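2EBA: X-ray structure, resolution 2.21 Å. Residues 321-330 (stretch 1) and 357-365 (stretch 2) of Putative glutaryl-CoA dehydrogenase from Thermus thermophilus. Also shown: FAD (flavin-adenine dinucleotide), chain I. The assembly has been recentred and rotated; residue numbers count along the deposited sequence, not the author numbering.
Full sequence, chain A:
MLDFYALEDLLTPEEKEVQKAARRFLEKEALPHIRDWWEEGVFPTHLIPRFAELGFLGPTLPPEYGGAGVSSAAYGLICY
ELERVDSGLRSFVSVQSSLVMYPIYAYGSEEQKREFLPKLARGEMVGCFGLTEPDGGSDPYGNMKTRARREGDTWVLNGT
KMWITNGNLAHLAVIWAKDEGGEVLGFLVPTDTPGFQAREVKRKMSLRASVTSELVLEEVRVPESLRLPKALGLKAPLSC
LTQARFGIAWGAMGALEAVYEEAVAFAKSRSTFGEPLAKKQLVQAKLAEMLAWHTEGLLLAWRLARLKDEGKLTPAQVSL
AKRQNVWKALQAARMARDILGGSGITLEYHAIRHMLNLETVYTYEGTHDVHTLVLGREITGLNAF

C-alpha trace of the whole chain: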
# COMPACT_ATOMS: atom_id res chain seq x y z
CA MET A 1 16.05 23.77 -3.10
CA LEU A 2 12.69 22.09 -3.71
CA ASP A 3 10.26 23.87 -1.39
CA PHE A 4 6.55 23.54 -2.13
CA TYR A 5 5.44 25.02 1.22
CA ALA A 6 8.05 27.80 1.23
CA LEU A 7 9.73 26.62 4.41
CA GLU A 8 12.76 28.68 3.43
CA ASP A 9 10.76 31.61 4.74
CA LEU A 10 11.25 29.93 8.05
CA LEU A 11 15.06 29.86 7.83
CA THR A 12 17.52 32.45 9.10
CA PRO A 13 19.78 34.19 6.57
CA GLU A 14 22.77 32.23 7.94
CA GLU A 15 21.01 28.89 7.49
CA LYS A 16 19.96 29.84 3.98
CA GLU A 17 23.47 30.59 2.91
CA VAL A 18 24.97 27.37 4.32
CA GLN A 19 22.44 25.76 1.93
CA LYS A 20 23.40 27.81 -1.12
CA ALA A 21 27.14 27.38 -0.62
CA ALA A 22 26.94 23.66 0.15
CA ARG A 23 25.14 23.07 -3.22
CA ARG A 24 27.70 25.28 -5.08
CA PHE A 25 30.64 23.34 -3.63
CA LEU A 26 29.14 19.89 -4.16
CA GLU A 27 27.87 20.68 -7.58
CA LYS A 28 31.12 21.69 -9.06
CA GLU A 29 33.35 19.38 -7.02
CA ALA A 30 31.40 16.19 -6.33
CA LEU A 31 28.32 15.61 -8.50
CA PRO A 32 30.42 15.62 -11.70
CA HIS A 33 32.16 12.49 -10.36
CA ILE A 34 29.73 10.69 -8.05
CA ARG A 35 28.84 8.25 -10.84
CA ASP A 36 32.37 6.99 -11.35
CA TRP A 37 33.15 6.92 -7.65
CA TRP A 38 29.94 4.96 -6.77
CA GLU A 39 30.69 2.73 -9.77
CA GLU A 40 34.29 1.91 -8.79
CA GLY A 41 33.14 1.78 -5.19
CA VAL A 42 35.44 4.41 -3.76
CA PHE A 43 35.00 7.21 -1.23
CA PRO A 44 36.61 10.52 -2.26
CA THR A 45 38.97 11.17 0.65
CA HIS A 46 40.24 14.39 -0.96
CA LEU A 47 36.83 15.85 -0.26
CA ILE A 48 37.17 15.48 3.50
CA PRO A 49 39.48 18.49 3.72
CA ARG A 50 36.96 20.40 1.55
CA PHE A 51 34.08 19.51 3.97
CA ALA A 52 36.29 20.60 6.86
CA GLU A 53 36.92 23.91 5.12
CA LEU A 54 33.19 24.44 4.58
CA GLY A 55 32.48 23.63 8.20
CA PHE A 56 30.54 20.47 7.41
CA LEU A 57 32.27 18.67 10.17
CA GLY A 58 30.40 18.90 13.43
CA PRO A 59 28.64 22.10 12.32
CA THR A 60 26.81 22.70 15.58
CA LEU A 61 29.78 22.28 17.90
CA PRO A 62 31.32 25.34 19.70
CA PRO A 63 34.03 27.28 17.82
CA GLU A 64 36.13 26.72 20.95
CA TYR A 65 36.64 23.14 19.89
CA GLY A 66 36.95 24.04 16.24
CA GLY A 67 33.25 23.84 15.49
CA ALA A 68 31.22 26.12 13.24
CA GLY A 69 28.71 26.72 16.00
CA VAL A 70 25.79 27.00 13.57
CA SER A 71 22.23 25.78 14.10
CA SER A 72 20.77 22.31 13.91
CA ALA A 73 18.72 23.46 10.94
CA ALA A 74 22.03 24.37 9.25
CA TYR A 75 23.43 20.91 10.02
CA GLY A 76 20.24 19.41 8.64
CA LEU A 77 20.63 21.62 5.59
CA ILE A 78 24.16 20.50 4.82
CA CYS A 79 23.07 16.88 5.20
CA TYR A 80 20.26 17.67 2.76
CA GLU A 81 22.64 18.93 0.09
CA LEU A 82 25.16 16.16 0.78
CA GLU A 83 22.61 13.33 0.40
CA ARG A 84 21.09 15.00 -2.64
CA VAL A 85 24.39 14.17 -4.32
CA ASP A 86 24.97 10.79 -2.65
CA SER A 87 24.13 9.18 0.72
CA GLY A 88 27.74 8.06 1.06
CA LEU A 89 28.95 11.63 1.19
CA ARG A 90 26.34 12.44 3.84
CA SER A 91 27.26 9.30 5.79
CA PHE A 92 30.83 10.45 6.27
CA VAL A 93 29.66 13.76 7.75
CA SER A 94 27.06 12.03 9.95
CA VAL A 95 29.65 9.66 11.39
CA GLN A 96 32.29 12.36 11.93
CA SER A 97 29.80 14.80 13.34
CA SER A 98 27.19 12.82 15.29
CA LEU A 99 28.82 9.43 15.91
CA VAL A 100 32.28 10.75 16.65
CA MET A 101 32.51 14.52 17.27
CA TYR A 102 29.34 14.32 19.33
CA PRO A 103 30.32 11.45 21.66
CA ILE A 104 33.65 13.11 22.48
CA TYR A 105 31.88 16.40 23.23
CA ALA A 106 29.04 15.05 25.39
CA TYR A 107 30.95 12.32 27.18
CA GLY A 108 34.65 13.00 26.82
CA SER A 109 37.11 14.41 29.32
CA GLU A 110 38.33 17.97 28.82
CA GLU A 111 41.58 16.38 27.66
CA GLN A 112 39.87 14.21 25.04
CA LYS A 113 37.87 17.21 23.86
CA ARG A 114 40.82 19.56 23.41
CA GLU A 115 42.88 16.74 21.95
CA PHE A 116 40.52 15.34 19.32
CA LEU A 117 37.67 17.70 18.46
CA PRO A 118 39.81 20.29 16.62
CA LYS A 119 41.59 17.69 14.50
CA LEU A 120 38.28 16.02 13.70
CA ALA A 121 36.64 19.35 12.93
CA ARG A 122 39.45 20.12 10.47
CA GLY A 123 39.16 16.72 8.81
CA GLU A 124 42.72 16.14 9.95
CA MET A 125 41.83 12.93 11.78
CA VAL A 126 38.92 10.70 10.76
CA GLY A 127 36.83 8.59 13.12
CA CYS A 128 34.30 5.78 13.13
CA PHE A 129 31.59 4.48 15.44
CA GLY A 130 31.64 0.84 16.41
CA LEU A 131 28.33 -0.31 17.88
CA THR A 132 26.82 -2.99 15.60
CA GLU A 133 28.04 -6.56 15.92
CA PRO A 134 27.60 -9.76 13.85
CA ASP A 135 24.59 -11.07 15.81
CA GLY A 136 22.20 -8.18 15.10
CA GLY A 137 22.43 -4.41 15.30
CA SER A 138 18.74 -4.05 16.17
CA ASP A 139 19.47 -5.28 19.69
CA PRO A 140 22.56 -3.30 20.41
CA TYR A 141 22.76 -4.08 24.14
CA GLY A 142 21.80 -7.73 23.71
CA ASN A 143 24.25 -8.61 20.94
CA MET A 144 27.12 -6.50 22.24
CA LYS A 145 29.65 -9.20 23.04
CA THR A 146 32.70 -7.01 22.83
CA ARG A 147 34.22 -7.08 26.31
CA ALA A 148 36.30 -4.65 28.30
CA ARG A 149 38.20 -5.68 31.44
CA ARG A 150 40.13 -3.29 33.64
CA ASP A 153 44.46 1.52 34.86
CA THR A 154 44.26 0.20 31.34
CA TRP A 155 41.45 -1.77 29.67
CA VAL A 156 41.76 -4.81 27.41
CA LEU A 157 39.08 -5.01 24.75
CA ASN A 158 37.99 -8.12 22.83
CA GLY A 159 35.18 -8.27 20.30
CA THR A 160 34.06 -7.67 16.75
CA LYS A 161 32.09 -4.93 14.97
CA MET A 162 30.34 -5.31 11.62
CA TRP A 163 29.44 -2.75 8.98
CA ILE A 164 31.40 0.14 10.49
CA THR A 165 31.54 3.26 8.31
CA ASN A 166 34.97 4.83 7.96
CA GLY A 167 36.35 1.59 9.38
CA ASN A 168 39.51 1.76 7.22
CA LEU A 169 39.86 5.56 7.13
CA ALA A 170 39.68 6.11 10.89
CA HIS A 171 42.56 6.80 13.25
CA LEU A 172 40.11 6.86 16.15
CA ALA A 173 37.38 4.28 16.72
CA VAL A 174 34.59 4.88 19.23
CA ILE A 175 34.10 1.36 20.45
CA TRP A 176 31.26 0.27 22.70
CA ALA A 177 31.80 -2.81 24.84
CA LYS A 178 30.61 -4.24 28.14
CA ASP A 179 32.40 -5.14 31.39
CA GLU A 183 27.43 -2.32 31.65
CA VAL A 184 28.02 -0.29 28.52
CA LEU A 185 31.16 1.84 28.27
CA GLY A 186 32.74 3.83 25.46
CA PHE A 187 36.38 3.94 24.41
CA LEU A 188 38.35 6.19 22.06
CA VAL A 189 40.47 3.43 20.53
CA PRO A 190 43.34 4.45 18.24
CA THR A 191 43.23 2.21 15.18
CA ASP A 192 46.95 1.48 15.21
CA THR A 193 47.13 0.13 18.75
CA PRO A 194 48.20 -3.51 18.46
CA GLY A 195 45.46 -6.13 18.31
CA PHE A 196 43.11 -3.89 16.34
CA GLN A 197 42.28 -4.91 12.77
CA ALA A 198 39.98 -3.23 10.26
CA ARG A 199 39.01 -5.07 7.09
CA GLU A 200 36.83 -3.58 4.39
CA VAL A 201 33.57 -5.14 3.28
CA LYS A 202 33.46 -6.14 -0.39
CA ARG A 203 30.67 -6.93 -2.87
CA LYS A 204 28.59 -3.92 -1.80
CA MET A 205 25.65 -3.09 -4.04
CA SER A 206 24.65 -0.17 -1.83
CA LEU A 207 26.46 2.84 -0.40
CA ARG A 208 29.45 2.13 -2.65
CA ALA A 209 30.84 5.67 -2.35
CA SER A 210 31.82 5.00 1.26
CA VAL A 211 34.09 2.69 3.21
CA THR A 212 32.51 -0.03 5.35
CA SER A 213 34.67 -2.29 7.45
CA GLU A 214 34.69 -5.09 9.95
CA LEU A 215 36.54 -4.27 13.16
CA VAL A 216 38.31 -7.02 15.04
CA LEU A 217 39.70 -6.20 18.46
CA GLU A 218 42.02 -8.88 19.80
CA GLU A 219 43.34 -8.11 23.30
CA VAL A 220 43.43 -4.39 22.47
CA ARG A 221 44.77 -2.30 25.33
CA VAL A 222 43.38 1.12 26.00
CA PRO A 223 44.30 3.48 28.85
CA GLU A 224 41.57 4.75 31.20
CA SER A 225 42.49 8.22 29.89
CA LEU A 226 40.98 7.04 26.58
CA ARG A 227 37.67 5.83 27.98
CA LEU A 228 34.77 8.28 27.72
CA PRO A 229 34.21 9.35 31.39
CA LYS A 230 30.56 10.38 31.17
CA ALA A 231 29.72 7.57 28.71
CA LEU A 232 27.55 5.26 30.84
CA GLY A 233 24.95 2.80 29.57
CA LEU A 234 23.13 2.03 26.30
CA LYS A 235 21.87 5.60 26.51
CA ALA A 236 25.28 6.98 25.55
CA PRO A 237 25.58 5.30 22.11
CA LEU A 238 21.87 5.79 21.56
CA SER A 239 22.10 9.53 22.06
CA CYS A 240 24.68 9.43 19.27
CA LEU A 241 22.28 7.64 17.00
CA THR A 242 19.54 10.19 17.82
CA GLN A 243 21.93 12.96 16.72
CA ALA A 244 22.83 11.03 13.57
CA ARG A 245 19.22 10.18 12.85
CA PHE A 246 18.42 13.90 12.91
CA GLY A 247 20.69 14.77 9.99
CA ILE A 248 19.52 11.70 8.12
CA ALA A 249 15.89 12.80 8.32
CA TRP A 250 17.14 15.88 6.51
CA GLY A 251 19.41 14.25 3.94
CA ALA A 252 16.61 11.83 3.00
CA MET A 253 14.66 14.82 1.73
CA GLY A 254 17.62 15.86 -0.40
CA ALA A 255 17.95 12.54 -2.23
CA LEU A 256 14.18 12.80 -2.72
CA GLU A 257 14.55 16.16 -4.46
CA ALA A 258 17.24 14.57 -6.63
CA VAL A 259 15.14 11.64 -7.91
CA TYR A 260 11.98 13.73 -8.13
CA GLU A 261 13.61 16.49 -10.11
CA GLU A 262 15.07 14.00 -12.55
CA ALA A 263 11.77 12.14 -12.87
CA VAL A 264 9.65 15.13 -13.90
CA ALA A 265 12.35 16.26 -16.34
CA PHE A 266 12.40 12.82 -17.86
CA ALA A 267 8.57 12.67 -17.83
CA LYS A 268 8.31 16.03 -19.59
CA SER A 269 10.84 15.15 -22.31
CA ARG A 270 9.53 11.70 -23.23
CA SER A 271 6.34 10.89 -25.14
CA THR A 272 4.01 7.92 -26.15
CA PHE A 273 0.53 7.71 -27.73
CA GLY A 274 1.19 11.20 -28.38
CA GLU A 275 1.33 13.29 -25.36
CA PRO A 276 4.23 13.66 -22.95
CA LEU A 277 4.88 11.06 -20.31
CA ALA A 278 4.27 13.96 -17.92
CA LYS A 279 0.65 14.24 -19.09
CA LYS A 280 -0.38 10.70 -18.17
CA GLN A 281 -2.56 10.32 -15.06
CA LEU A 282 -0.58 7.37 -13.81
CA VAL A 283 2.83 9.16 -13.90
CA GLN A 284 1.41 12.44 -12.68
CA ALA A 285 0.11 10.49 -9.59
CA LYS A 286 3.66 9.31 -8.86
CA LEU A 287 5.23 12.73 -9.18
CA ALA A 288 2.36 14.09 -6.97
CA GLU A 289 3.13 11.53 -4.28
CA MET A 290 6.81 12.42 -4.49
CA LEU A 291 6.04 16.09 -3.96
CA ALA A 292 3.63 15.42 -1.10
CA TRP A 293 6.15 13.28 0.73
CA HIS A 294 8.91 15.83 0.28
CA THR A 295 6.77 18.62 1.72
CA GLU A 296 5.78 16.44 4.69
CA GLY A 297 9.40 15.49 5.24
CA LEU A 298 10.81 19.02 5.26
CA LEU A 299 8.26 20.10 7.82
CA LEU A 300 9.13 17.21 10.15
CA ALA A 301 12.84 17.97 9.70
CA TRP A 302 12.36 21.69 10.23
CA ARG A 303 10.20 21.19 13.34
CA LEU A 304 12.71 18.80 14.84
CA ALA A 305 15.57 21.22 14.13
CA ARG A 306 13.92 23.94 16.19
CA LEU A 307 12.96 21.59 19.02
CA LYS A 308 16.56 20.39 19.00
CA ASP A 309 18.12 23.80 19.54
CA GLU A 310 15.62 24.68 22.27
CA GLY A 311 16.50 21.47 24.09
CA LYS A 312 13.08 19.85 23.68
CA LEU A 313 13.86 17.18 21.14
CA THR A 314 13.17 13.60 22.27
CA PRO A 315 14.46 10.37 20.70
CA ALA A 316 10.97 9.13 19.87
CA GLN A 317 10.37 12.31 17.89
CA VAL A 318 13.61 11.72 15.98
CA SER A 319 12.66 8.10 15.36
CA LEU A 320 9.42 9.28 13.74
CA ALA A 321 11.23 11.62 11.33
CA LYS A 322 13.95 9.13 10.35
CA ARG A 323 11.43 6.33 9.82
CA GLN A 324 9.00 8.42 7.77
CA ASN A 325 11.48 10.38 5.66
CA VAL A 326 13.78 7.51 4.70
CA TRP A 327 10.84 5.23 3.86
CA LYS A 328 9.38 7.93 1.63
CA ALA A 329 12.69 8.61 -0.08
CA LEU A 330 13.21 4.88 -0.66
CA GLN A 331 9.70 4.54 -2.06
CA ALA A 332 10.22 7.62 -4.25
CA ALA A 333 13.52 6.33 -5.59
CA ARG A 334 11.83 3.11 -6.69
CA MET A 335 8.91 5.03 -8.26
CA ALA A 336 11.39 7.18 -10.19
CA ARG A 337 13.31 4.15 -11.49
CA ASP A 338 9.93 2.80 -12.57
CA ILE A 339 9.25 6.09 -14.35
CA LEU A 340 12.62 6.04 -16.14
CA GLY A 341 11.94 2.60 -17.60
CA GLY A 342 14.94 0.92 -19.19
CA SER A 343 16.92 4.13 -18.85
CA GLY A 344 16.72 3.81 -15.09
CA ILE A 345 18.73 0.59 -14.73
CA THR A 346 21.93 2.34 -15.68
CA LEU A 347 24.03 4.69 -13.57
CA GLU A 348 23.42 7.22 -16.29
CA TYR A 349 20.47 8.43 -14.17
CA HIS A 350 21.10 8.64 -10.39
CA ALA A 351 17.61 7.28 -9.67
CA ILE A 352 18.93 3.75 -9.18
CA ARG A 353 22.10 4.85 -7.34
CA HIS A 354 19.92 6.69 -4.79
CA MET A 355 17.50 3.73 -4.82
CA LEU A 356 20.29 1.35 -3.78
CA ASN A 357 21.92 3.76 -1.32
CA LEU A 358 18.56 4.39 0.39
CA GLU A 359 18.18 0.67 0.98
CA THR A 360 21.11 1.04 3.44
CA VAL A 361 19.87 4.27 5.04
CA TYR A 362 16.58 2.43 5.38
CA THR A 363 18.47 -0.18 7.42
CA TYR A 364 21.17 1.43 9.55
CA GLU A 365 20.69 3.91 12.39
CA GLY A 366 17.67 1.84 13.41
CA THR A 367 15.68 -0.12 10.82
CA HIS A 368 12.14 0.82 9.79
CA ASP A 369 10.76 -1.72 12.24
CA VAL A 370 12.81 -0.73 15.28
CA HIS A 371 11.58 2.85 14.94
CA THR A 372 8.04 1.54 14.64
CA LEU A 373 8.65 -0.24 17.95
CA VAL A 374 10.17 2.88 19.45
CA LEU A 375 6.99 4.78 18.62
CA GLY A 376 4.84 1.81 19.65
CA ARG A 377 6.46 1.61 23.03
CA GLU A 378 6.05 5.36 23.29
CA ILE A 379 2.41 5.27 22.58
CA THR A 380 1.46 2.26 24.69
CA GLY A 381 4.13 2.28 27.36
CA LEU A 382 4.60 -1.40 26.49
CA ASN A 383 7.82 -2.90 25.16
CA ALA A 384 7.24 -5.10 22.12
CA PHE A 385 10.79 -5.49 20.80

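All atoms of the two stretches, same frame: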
# COMPACT_ATOMS: atom_id res chain seq x y z
N ALA A 321 10.70 10.94 12.51
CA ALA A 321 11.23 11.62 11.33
C ALA A 321 12.17 10.76 10.48
O ALA A 321 12.11 10.81 9.25
CB ALA A 321 11.94 12.90 11.75
N LYS A 322 13.04 9.98 11.10
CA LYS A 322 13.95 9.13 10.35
C LYS A 322 13.16 8.06 9.61
O LYS A 322 13.32 7.85 8.41
CB LYS A 322 14.97 8.49 11.30
CG LYS A 322 16.17 7.88 10.63
CD LYS A 322 15.91 6.45 10.19
CE LYS A 322 17.20 5.82 9.69
NZ LYS A 322 17.03 4.37 9.36
N ARG A 323 12.27 7.39 10.35
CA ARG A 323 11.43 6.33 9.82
C ARG A 323 10.61 6.81 8.64
O ARG A 323 10.68 6.22 7.56
CB ARG A 323 10.49 5.84 10.91
CG ARG A 323 9.58 4.68 10.53
CD ARG A 323 8.17 4.98 10.98
NE ARG A 323 7.35 3.80 11.14
CZ ARG A 323 6.03 3.81 11.07
NH1 ARG A 323 5.38 4.94 10.83
NH2 ARG A 323 5.36 2.68 11.25
N GLN A 324 9.85 7.88 8.84
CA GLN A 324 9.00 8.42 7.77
C GLN A 324 9.76 8.93 6.55
O GLN A 324 9.47 8.55 5.42
CB GLN A 324 8.12 9.56 8.29
CG GLN A 324 7.09 9.15 9.32
CD GLN A 324 6.20 8.02 8.86
OE1 GLN A 324 6.46 6.86 9.17
NE2 GLN A 324 5.16 8.34 8.11
N ASN A 325 10.74 9.80 6.77
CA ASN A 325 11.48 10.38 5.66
C ASN A 325 12.28 9.39 4.82
O ASN A 325 12.29 9.48 3.59
CB ASN A 325 12.40 11.51 6.15
CG ASN A 325 11.61 12.70 6.69
OD1 ASN A 325 12.19 13.73 7.04
ND2 ASN A 325 10.30 12.56 6.74
N VAL A 326 12.98 8.47 5.46
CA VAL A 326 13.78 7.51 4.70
C VAL A 326 12.87 6.58 3.89
O VAL A 326 13.13 6.31 2.72
CB VAL A 326 14.73 6.71 5.64
CG1 VAL A 326 15.55 5.68 4.84
CG2 VAL A 326 15.68 7.69 6.36
N TRP A 327 11.78 6.12 4.52
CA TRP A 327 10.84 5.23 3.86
C TRP A 327 10.32 5.89 2.60
O TRP A 327 10.29 5.29 1.53
CB TRP A 327 9.65 4.96 4.79
CG TRP A 327 8.66 4.01 4.23
CD1 TRP A 327 7.30 4.03 4.42
CD2 TRP A 327 8.94 2.83 3.47
NE1 TRP A 327 6.72 2.93 3.82
CE2 TRP A 327 7.70 2.18 3.23
CE3 TRP A 327 10.11 2.25 2.95
CZ2 TRP A 327 7.61 0.97 2.52
CZ3 TRP A 327 10.02 1.05 2.23
CH2 TRP A 327 8.78 0.43 2.03
N LYS A 328 9.91 7.15 2.74
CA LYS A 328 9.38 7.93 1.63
C LYS A 328 10.40 8.10 0.53
O LYS A 328 10.08 7.94 -0.64
CB LYS A 328 8.88 9.29 2.13
CG LYS A 328 7.63 9.17 2.98
CD LYS A 328 7.21 10.47 3.62
CE LYS A 328 6.00 10.23 4.49
NZ LYS A 328 5.59 11.50 5.15
N ALA A 329 11.64 8.43 0.90
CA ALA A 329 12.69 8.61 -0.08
C ALA A 329 13.00 7.27 -0.78
O ALA A 329 13.29 7.24 -1.96
CB ALA A 329 13.95 9.17 0.58
N LEU A 330 12.95 6.17 -0.04
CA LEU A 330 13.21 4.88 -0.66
C LEU A 330 12.05 4.59 -1.63
O LEU A 330 12.26 4.19 -2.77
CB LEU A 330 13.32 3.76 0.39
CG LEU A 330 13.57 2.33 -0.12
CD1 LEU A 330 14.87 2.24 -0.91
CD2 LEU A 330 13.64 1.39 1.05
N ASN A 357 21.39 3.12 -2.52
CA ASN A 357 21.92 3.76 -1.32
C ASN A 357 20.86 3.82 -0.22
O ASN A 357 21.12 3.45 0.93
CB ASN A 357 22.37 5.18 -1.65
CG ASN A 357 23.70 5.23 -2.35
OD1 ASN A 357 24.10 6.25 -2.92
ND2 ASN A 357 24.42 4.13 -2.28
N LEU A 358 19.65 4.26 -0.58
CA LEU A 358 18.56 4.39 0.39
C LEU A 358 18.14 3.09 1.04
O LEU A 358 17.49 3.08 2.09
CB LEU A 358 17.36 5.08 -0.25
CG LEU A 358 17.56 6.59 -0.40
CD1 LEU A 358 16.41 7.20 -1.18
CD2 LEU A 358 17.68 7.24 0.98
N GLU A 359 18.51 1.97 0.42
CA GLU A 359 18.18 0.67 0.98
C GLU A 359 19.01 0.55 2.28
O GLU A 359 18.52 0.04 3.29
CB GLU A 359 18.54 -0.42 -0.04
CG GLU A 359 17.80 -1.76 0.12
CD GLU A 359 16.33 -1.74 -0.30
OE1 GLU A 359 16.03 -1.43 -1.47
OE2 GLU A 359 15.47 -2.08 0.54
N THR A 360 20.24 1.06 2.26
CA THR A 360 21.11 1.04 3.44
C THR A 360 20.61 2.00 4.52
O THR A 360 20.45 1.62 5.69
CB THR A 360 22.56 1.45 3.06
OG1 THR A 360 23.24 0.32 2.48
CG2 THR A 360 23.33 1.96 4.27
N VAL A 361 20.37 3.25 4.13
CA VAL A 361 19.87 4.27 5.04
C VAL A 361 18.59 3.77 5.70
O VAL A 361 18.31 4.05 6.86
CB VAL A 361 19.59 5.57 4.29
CG1 VAL A 361 19.20 6.67 5.28
CG2 VAL A 361 20.80 5.98 3.47
N TYR A 362 17.82 3.01 4.93
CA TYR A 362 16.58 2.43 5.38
C TYR A 362 16.84 1.37 6.46
O TYR A 362 15.98 1.06 7.27
CB TYR A 362 15.87 1.81 4.18
CG TYR A 362 14.58 1.12 4.48
CD1 TYR A 362 13.49 1.80 5.01
CD2 TYR A 362 14.43 -0.23 4.19
CE1 TYR A 362 12.29 1.15 5.24
CE2 TYR A 362 13.24 -0.89 4.41
CZ TYR A 362 12.18 -0.20 4.94
OH TYR A 362 11.03 -0.90 5.16
N THR A 363 18.06 0.85 6.48
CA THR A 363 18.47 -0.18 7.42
C THR A 363 19.27 0.28 8.65
O THR A 363 18.91 -0.02 9.78
CB THR A 363 19.27 -1.27 6.68
OG1 THR A 363 18.39 -1.99 5.82
CG2 THR A 363 19.92 -2.23 7.64
N TYR A 364 20.36 1.01 8.43
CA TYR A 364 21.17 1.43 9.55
C TYR A 364 20.58 2.57 10.37
O TYR A 364 19.59 3.18 9.97
CB TYR A 364 22.61 1.77 9.10
CG TYR A 364 22.84 3.01 8.25
CD1 TYR A 364 21.95 4.08 8.24
CD2 TYR A 364 24.01 3.13 7.50
CE1 TYR A 364 22.23 5.25 7.51
CE2 TYR A 364 24.30 4.28 6.78
CZ TYR A 364 23.41 5.33 6.79
OH TYR A 364 23.71 6.45 6.05
N GLU A 365 21.19 2.85 11.52
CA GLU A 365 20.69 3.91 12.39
C GLU A 365 19.24 3.59 12.78
O GLU A 365 18.39 4.47 12.86
CB GLU A 365 20.76 5.25 11.67
CG GLU A 365 22.19 5.63 11.28
CD GLU A 365 22.84 6.56 12.28
OE1 GLU A 365 22.40 6.59 13.44
OE2 GLU A 365 23.80 7.26 11.90
PA FAD I . 19.17 -7.44 12.19
O1A FAD I . 19.31 -8.94 12.35
O2A FAD I . 19.30 -6.52 13.38
O5B FAD I . 17.77 -7.17 11.42
C5B FAD I . 17.32 -7.87 10.38
C4B FAD I . 15.85 -7.78 10.04
O4B FAD I . 14.98 -7.99 11.35
C3B FAD I . 15.47 -6.20 10.02
O3B FAD I . 14.29 -6.13 9.22
C2B FAD I . 14.89 -5.74 11.37
O2B FAD I . 13.85 -4.84 11.24
C1B FAD I . 14.22 -7.02 11.80
N9A FAD I . 14.22 -6.99 13.33
C8A FAD I . 15.29 -6.96 14.11
N7A FAD I . 14.83 -6.97 15.41
C5A FAD I . 13.47 -7.02 15.40
C6A FAD I . 12.46 -7.06 16.42
N6A FAD I . 12.77 -7.04 17.72
N1A FAD I . 11.14 -7.11 16.04
C2A FAD I . 10.78 -7.13 14.72
N3A FAD I . 11.73 -7.10 13.73
C4A FAD I . 13.08 -7.05 14.05
N1 FAD I . 26.54 0.23 12.61
C2 FAD I . 27.33 0.99 13.44
O2 FAD I . 27.29 0.80 14.67
N3 FAD I . 28.16 1.94 12.93
C4 FAD I . 28.23 2.15 11.57
O4 FAD I . 29.01 3.01 11.12
C4X FAD I . 27.43 1.39 10.70
N5 FAD I . 27.49 1.57 9.33
C5X FAD I . 26.74 0.80 8.47
C6 FAD I . 26.86 0.99 7.07
C7 FAD I . 26.11 0.18 6.17
C7M FAD I . 26.30 0.43 4.69
C8 FAD I . 25.23 -0.82 6.68
C8M FAD I . 24.39 -1.72 5.80
C9 FAD I . 25.11 -0.99 8.07
C9A FAD I . 25.86 -0.20 9.00
N10 FAD I . 25.79 -0.37 10.40
C10 FAD I . 26.56 0.40 11.24
C1' FAD I . 24.93 -1.39 11.02
C2' FAD I . 23.46 -1.12 10.89
O2' FAD I . 23.06 -0.22 11.92
C3' FAD I . 22.76 -2.45 10.96
O3' FAD I . 22.77 -3.01 9.65
C4' FAD I . 21.32 -2.38 11.45
O4' FAD I . 21.28 -2.30 12.88
C5' FAD I . 20.56 -3.62 11.02
O5' FAD I . 20.94 -4.72 11.82
P FAD I . 21.53 -6.11 11.24
O1P FAD I . 22.13 -5.93 9.88
O2P FAD I . 22.43 -6.69 12.30
O3P FAD I . 20.21 -6.99 11.03
O HOH W 1 14.45 3.19 8.36

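What satisfies the buried ammonium of Lys 322? Its NZ donates to Val 361 O at 2.8 Å and to Tyr 364 O at 2.9 Å. Both of these acceptors are backbone carbonyls; NZ is also hydrogen-bonded to a residue just outside the stretches.

How is Tyr 362 O satisfied, if Lys 322 NZ lies 4.1 Å from it? Water 1 fills the gap, accepting from Lys 322 NZ at 3.0 Å and donating to Tyr 362 O at 2.8 Å. Lys 322 thus reaches Tyr 362 O through the water, and Val 361 O and Tyr 364 O directly.

What holds the rest of the contact, where no hydrogen bond crosses? Apolar packing does, between helices running nearly antiparallel at 159°. Leu 330 CD2 sits over one face of the Tyr 362 ring, 3.8 Å from its centroid, while Val 326 CG1 lies at the ring's edge. Leu 358 CD1 packs 3.6 Å from Ala 329 CB.

Do Trp 327 and Tyr 362 stack fully? Their planes are 20° apart, but the rings are slid so that they barely overlap, with Trp 327 CE3 only 3.3 Å from Tyr 362 CE1. The slide leaves Tyr 362 OH over one face of the indole.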